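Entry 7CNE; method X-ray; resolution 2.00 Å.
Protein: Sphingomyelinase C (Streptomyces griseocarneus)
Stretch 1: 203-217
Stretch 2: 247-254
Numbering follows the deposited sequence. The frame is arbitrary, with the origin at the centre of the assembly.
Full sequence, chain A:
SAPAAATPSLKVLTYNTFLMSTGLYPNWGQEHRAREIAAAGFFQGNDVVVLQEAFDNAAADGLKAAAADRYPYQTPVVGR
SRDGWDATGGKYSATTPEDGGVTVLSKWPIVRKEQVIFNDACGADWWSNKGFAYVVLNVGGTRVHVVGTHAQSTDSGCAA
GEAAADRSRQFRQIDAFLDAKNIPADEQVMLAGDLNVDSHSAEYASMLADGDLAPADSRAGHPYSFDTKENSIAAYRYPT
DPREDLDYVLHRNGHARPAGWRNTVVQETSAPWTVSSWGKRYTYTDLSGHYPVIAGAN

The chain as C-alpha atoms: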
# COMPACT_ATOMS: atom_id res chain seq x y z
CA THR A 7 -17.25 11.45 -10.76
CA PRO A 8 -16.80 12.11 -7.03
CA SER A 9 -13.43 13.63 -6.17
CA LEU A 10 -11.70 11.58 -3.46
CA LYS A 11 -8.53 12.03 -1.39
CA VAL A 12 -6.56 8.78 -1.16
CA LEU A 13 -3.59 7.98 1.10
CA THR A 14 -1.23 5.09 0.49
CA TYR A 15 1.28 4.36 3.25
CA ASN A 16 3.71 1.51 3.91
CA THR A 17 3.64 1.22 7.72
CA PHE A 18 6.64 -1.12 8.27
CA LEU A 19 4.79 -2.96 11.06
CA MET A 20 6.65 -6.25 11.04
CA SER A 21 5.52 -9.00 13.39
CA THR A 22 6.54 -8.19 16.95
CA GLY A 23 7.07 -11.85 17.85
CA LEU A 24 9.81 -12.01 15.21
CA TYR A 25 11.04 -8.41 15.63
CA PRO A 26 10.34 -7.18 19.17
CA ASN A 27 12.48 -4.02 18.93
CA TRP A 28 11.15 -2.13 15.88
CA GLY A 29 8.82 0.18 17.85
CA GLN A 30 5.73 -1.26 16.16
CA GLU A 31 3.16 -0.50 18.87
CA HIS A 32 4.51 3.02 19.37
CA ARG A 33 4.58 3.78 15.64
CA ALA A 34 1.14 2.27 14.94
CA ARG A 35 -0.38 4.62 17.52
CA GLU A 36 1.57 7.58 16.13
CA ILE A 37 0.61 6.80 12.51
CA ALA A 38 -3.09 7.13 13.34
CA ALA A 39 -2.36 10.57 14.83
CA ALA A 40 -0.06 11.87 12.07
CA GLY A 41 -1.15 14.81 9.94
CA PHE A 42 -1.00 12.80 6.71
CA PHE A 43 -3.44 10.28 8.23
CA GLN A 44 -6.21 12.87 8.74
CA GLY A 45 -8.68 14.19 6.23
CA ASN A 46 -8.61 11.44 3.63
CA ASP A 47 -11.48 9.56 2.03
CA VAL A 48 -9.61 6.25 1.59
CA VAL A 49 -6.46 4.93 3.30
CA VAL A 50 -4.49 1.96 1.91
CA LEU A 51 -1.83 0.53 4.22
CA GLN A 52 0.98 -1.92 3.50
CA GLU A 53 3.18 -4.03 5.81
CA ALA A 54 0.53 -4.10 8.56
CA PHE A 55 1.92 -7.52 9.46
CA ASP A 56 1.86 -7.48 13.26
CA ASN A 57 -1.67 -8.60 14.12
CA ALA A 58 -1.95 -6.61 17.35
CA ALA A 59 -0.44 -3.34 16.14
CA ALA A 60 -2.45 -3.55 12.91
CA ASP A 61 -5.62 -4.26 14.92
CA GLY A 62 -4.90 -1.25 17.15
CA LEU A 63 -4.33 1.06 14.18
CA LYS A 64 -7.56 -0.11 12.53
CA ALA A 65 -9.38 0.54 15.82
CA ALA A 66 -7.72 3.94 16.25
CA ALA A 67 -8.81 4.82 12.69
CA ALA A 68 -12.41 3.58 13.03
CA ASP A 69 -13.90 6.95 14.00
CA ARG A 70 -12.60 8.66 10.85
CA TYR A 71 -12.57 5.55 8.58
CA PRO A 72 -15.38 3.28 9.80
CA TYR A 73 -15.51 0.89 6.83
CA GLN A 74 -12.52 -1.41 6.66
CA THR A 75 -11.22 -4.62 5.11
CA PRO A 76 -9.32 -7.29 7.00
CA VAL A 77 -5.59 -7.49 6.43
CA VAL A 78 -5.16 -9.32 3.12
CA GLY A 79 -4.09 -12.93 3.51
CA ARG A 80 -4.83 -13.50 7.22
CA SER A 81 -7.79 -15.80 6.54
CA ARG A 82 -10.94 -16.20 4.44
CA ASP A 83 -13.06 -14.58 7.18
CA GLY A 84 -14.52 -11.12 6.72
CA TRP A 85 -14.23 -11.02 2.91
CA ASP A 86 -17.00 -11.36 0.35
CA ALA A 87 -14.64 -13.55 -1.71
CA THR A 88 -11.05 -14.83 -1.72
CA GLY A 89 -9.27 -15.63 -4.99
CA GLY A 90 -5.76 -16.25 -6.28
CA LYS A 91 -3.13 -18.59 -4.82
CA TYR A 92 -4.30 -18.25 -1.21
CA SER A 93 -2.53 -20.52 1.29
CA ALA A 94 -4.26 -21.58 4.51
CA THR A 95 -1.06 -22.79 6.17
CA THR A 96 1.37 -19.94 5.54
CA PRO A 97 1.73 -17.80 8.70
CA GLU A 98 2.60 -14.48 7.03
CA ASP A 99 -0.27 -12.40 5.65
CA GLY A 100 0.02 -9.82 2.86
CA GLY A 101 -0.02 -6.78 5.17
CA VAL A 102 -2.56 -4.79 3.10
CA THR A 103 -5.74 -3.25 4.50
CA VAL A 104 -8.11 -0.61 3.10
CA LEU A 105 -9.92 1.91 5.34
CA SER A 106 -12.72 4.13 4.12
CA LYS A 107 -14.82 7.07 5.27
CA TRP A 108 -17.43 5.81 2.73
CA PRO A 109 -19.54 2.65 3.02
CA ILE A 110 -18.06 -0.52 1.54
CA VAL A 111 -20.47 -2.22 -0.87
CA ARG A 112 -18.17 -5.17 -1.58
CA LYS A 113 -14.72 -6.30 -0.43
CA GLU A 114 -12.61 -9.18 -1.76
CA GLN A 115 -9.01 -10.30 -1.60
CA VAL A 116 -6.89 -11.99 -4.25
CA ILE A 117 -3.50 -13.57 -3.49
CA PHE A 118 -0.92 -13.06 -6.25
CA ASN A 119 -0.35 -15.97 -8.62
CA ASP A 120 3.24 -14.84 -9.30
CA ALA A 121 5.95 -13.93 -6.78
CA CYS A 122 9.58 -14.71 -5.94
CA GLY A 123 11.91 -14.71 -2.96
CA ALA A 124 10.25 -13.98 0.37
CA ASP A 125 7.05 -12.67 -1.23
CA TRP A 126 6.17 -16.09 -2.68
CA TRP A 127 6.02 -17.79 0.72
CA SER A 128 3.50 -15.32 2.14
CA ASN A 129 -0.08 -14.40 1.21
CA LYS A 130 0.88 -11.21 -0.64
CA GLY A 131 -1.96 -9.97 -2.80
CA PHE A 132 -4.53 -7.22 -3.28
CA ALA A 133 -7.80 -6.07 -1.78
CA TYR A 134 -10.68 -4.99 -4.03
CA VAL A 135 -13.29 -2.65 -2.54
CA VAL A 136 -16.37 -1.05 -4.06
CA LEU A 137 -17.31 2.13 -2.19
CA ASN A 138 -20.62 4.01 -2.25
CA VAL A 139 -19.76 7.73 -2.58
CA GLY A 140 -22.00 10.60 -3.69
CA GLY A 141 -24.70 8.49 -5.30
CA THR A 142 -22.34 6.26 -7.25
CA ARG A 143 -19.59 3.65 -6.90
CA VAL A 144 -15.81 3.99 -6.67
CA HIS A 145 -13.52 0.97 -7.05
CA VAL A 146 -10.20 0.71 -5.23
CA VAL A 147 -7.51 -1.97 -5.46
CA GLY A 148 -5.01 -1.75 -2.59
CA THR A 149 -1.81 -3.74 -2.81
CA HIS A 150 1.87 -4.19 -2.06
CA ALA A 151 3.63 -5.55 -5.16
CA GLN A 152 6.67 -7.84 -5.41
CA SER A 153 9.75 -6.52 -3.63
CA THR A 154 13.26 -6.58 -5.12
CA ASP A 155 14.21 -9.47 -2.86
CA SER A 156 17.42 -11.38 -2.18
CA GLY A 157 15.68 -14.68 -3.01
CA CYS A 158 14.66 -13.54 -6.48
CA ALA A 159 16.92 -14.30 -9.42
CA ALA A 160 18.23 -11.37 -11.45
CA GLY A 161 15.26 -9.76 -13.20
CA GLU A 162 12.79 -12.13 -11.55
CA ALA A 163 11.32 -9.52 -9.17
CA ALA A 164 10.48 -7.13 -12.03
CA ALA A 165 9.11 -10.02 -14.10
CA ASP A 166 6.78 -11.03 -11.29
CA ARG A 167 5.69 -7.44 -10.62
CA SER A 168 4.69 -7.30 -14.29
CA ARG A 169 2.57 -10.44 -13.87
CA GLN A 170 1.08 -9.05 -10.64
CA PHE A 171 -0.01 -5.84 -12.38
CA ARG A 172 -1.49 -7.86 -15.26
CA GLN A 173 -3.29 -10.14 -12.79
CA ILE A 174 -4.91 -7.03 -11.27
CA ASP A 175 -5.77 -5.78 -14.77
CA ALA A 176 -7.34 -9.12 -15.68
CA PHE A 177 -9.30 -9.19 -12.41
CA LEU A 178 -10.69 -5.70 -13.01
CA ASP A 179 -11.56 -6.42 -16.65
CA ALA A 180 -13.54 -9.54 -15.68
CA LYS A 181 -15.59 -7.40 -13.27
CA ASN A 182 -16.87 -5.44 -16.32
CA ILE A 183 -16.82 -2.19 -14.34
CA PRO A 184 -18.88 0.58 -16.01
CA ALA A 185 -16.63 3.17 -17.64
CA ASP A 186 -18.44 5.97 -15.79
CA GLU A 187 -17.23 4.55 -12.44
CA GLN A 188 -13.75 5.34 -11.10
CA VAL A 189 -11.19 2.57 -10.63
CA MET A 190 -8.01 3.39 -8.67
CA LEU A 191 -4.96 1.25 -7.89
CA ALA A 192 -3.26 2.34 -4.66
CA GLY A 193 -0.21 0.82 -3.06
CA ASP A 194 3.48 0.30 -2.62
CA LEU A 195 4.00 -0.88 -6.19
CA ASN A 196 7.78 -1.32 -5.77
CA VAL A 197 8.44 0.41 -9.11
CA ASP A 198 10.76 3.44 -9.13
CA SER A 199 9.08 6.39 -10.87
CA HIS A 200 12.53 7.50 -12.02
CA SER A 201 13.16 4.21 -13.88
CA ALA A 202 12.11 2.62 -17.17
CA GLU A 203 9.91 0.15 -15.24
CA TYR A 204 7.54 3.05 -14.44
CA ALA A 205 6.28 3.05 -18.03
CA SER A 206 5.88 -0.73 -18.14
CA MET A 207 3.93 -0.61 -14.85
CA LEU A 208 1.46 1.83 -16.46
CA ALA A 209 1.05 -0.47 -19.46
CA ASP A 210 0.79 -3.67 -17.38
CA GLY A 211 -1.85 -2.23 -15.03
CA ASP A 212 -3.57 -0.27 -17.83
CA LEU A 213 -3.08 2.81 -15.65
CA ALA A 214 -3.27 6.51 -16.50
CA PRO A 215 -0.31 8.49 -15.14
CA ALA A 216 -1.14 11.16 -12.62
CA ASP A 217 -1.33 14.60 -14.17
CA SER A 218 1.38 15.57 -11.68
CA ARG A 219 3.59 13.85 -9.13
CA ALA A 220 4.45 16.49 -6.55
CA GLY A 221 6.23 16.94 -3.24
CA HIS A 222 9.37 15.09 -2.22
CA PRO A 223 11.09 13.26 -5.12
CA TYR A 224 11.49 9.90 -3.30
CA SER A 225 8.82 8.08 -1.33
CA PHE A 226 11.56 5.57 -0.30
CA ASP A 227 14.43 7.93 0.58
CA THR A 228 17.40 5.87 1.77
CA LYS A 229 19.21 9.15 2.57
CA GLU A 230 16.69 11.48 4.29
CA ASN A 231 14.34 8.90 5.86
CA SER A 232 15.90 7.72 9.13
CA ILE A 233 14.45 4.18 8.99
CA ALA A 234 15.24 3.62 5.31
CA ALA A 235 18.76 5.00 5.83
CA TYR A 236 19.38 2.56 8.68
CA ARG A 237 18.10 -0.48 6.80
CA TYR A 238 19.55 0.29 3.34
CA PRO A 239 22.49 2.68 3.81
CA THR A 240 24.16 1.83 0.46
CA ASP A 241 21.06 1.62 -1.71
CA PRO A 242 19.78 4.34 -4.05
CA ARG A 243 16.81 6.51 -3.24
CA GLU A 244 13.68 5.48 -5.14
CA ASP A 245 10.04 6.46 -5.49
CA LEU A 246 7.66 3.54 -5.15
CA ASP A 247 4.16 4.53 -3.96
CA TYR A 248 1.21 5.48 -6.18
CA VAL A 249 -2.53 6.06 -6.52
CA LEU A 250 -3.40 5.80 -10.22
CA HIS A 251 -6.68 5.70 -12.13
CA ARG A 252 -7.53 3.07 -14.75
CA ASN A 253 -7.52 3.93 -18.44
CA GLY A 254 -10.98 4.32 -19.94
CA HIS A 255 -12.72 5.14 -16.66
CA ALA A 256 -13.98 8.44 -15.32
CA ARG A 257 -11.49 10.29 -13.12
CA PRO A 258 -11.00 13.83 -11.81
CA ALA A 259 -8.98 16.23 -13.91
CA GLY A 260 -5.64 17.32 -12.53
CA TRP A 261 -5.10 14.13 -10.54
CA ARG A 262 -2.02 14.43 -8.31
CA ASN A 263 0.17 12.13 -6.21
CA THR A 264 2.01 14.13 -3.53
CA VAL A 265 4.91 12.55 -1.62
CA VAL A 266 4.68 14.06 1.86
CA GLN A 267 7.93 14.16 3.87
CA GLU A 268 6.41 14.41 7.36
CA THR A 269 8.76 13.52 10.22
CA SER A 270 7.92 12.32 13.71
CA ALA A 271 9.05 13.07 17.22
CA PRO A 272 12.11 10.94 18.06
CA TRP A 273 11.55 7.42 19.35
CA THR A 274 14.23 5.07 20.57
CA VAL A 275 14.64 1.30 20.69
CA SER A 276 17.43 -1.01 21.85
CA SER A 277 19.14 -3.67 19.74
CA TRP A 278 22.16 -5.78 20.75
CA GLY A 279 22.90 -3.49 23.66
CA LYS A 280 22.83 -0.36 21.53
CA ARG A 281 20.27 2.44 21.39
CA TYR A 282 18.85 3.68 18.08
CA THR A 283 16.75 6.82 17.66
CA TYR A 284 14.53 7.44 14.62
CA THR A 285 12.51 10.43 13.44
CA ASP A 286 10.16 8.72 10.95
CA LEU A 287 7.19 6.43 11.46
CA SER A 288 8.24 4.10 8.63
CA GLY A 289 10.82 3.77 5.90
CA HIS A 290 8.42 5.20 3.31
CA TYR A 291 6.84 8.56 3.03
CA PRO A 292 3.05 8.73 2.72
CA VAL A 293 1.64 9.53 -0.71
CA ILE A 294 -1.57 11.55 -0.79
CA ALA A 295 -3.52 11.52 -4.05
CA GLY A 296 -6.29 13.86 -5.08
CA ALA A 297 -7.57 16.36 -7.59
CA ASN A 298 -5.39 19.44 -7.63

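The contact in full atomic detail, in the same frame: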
# COMPACT_ATOMS: atom_id res chain seq x y z
N GLU A 203 11.01 1.02 -15.66
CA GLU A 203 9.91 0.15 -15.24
C GLU A 203 8.63 0.94 -14.94
O GLU A 203 7.54 0.36 -15.00
CB GLU A 203 10.34 -0.69 -14.03
CG GLU A 203 9.32 -1.75 -13.61
CD GLU A 203 9.77 -2.59 -12.41
OE1 GLU A 203 9.08 -3.58 -12.12
OE2 GLU A 203 10.79 -2.26 -11.77
N TYR A 204 8.74 2.24 -14.63
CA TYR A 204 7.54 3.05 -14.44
C TYR A 204 6.60 2.95 -15.64
O TYR A 204 5.40 2.70 -15.48
CB TYR A 204 7.93 4.51 -14.20
CG TYR A 204 6.77 5.48 -14.19
CD1 TYR A 204 5.90 5.55 -13.10
CD2 TYR A 204 6.55 6.35 -15.25
CE1 TYR A 204 4.83 6.45 -13.08
CE2 TYR A 204 5.48 7.26 -15.24
CZ TYR A 204 4.63 7.30 -14.16
OH TYR A 204 3.59 8.21 -14.14
N ALA A 205 7.13 3.11 -16.85
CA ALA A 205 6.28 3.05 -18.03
C ALA A 205 5.71 1.65 -18.25
O ALA A 205 4.57 1.51 -18.71
CB ALA A 205 7.05 3.51 -19.27
N SER A 206 6.47 0.59 -17.95
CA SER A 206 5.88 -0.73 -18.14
C SER A 206 4.82 -1.03 -17.07
O SER A 206 3.85 -1.74 -17.34
CB SER A 206 6.96 -1.81 -18.17
OG SER A 206 7.71 -1.85 -16.97
N MET A 207 4.99 -0.48 -15.86
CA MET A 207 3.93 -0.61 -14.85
C MET A 207 2.61 -0.02 -15.36
O MET A 207 1.56 -0.66 -15.27
CB MET A 207 4.37 0.07 -13.55
CG MET A 207 3.29 0.13 -12.48
SD MET A 207 3.81 1.18 -11.12
CE MET A 207 3.46 2.81 -11.81
N LEU A 208 2.66 1.20 -15.90
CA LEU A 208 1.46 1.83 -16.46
C LEU A 208 0.80 0.93 -17.50
O LEU A 208 -0.42 0.77 -17.52
CB LEU A 208 1.81 3.18 -17.08
CG LEU A 208 2.33 4.31 -16.18
CD1 LEU A 208 2.60 5.52 -17.03
CD2 LEU A 208 1.32 4.62 -15.05
N ALA A 209 1.60 0.37 -18.40
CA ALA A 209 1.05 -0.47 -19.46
C ALA A 209 0.51 -1.79 -18.91
O ALA A 209 -0.55 -2.26 -19.33
CB ALA A 209 2.11 -0.74 -20.53
N ASP A 210 1.22 -2.39 -17.94
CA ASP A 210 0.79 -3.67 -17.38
C ASP A 210 -0.50 -3.53 -16.58
O ASP A 210 -1.39 -4.39 -16.68
CB ASP A 210 1.89 -4.25 -16.50
CG ASP A 210 3.06 -4.82 -17.32
OD1 ASP A 210 2.84 -5.21 -18.49
OD2 ASP A 210 4.19 -4.86 -16.79
N GLY A 211 -0.63 -2.47 -15.77
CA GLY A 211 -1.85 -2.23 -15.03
C GLY A 211 -2.94 -1.51 -15.79
O GLY A 211 -4.04 -1.33 -15.25
N ASP A 212 -2.66 -1.11 -17.03
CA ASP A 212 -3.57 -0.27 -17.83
C ASP A 212 -3.95 0.99 -17.06
O ASP A 212 -5.13 1.36 -16.93
CB ASP A 212 -4.80 -1.05 -18.28
CG ASP A 212 -5.50 -0.41 -19.48
OD1 ASP A 212 -4.92 0.53 -20.08
OD2 ASP A 212 -6.63 -0.83 -19.82
N LEU A 213 -2.93 1.69 -16.56
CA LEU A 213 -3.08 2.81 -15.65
C LEU A 213 -2.80 4.13 -16.37
O LEU A 213 -1.87 4.21 -17.16
CB LEU A 213 -2.12 2.68 -14.46
CG LEU A 213 -2.19 1.35 -13.71
CD1 LEU A 213 -0.95 1.17 -12.85
CD2 LEU A 213 -3.47 1.30 -12.88
N ALA A 214 -3.60 5.15 -16.07
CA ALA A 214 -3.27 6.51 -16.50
C ALA A 214 -2.26 7.13 -15.55
O ALA A 214 -2.40 7.00 -14.33
CB ALA A 214 -4.53 7.37 -16.56
N PRO A 215 -1.21 7.77 -16.05
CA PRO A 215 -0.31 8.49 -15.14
C PRO A 215 -1.06 9.62 -14.46
O PRO A 215 -2.05 10.14 -14.99
CB PRO A 215 0.80 9.02 -16.06
CG PRO A 215 0.14 9.12 -17.40
CD PRO A 215 -0.84 7.97 -17.46
N ALA A 216 -0.62 9.96 -13.25
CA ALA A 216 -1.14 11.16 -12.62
C ALA A 216 -0.79 12.35 -13.49
O ALA A 216 0.21 12.35 -14.21
CB ALA A 216 -0.57 11.32 -11.21
N ASP A 217 -1.65 13.37 -13.46
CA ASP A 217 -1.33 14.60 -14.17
C ASP A 217 -0.10 15.28 -13.57
O ASP A 217 0.63 15.98 -14.27
CB ASP A 217 -2.54 15.53 -14.17
CG ASP A 217 -3.71 14.95 -14.94
OD1 ASP A 217 -3.56 14.72 -16.15
OD2 ASP A 217 -4.77 14.69 -14.32
N ASP A 247 5.52 4.58 -4.49
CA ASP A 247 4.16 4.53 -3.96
C ASP A 247 3.23 5.41 -4.79
O ASP A 247 3.57 6.55 -5.11
CB ASP A 247 4.16 4.96 -2.48
CG ASP A 247 5.09 4.08 -1.62
OD1 ASP A 247 4.72 2.92 -1.34
OD2 ASP A 247 6.19 4.54 -1.22
N TYR A 248 2.05 4.88 -5.15
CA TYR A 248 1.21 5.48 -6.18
C TYR A 248 -0.27 5.32 -5.85
O TYR A 248 -0.68 4.37 -5.18
CB TYR A 248 1.43 4.83 -7.55
CG TYR A 248 2.86 4.84 -8.07
CD1 TYR A 248 3.74 3.80 -7.75
CD2 TYR A 248 3.30 5.86 -8.90
CE1 TYR A 248 5.04 3.79 -8.25
CE2 TYR A 248 4.61 5.86 -9.41
CZ TYR A 248 5.47 4.81 -9.07
OH TYR A 248 6.76 4.80 -9.54
N VAL A 249 -1.08 6.24 -6.39
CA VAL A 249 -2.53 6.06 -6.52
C VAL A 249 -2.88 6.49 -7.94
O VAL A 249 -2.83 7.69 -8.25
CB VAL A 249 -3.34 6.87 -5.50
CG1 VAL A 249 -4.86 6.56 -5.63
CG2 VAL A 249 -2.83 6.63 -4.07
N LEU A 250 -3.24 5.54 -8.79
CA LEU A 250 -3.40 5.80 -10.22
C LEU A 250 -4.74 5.27 -10.71
O LEU A 250 -5.14 4.15 -10.38
CB LEU A 250 -2.26 5.17 -11.03
CG LEU A 250 -0.85 5.69 -10.73
CD1 LEU A 250 0.24 4.85 -11.43
CD2 LEU A 250 -0.74 7.16 -11.11
N HIS A 251 -5.42 6.08 -11.52
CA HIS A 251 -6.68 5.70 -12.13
C HIS A 251 -6.46 4.74 -13.30
O HIS A 251 -5.36 4.63 -13.85
CB HIS A 251 -7.44 6.94 -12.61
CG HIS A 251 -8.00 7.75 -11.49
ND1 HIS A 251 -9.25 7.51 -10.97
CD2 HIS A 251 -7.47 8.77 -10.78
CE1 HIS A 251 -9.48 8.37 -9.98
NE2 HIS A 251 -8.42 9.14 -9.85
N ARG A 252 -7.54 4.05 -13.66
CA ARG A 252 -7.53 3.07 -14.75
C ARG A 252 -7.91 3.73 -16.07
O ARG A 252 -8.85 4.53 -16.12
CB ARG A 252 -8.52 1.95 -14.42
CG ARG A 252 -8.57 0.82 -15.43
CD ARG A 252 -9.20 -0.41 -14.77
NE ARG A 252 -9.41 -1.51 -15.71
CZ ARG A 252 -8.51 -2.45 -15.98
NH1 ARG A 252 -7.32 -2.44 -15.41
NH2 ARG A 252 -8.82 -3.41 -16.85
N ASN A 253 -7.19 3.39 -17.13
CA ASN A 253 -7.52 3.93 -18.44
C ASN A 253 -8.96 3.58 -18.83
O ASN A 253 -9.45 2.49 -18.54
CB ASN A 253 -6.56 3.40 -19.51
CG ASN A 253 -5.19 4.04 -19.42
OD1 ASN A 253 -5.07 5.24 -19.14
ND2 ASN A 253 -4.14 3.25 -19.68
N GLY A 254 -9.63 4.53 -19.48
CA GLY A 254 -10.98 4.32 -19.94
C GLY A 254 -12.07 4.53 -18.91
O GLY A 254 -13.24 4.33 -19.23
O HOH W 1 -6.31 -0.58 -13.52
O HOH W 2 -9.19 -0.08 -19.51
O HOH W 3 -4.06 8.44 -12.42

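L250, N253 and D212 cover the most surface in this contact. L250 points from its strand toward the first stretch, and its two methyls meet different neighbours. L250 CD1 lies 3.8 Å from M207 CE, 3.8 Å from L208 CD2 and 4.1 Å from L213 CD1, so it is lodged among the apolar side chains of the helix and of the segment that follows. L250 CD2 reaches the later segment instead, 3.5 Å from A216 N and 4.2 Å from A216 CB, so the leucine touches backbone as well as side chain. Two residues earlier on the strand, Y248 also points toward the helix and extends the apolar patch. M207 CE sits over one face of its ring, 3.9 Å from Y248 CZ and almost on the ring normal, a CH-pi contact, while Y204 CE1 packs at 3.7 Å from Y248 CE2.

Around H251 to N253, packing gives way to pairing. D212, with positive phi, leaves the helical conformation and turns the chain alongside the second stretch. N253 then binds it twice: N253 N donates to D212 O at 2.9 Å, nearly straight, and N253 ND2 donates to D212 OD1, also at 2.9 Å. One amide thus fixes the backbone while the other fixes the side chain. A single beta bridge joins L213 and R252, closed on its other side by A214 N donating to H251 O at 2.9 Å.

Three waters add polar links between the stretches. One links A214 O to H251 N, another D212 OD2 to N253 O. A third joins G211 O to R252 NH1, which stand 3.5 Å apart at an angle too poor for a direct hydrogen bond. The design reads as a leucine-centred apolar patch beside a short, water-supplemented backbone pairing, secured by one Asp–Asn pair.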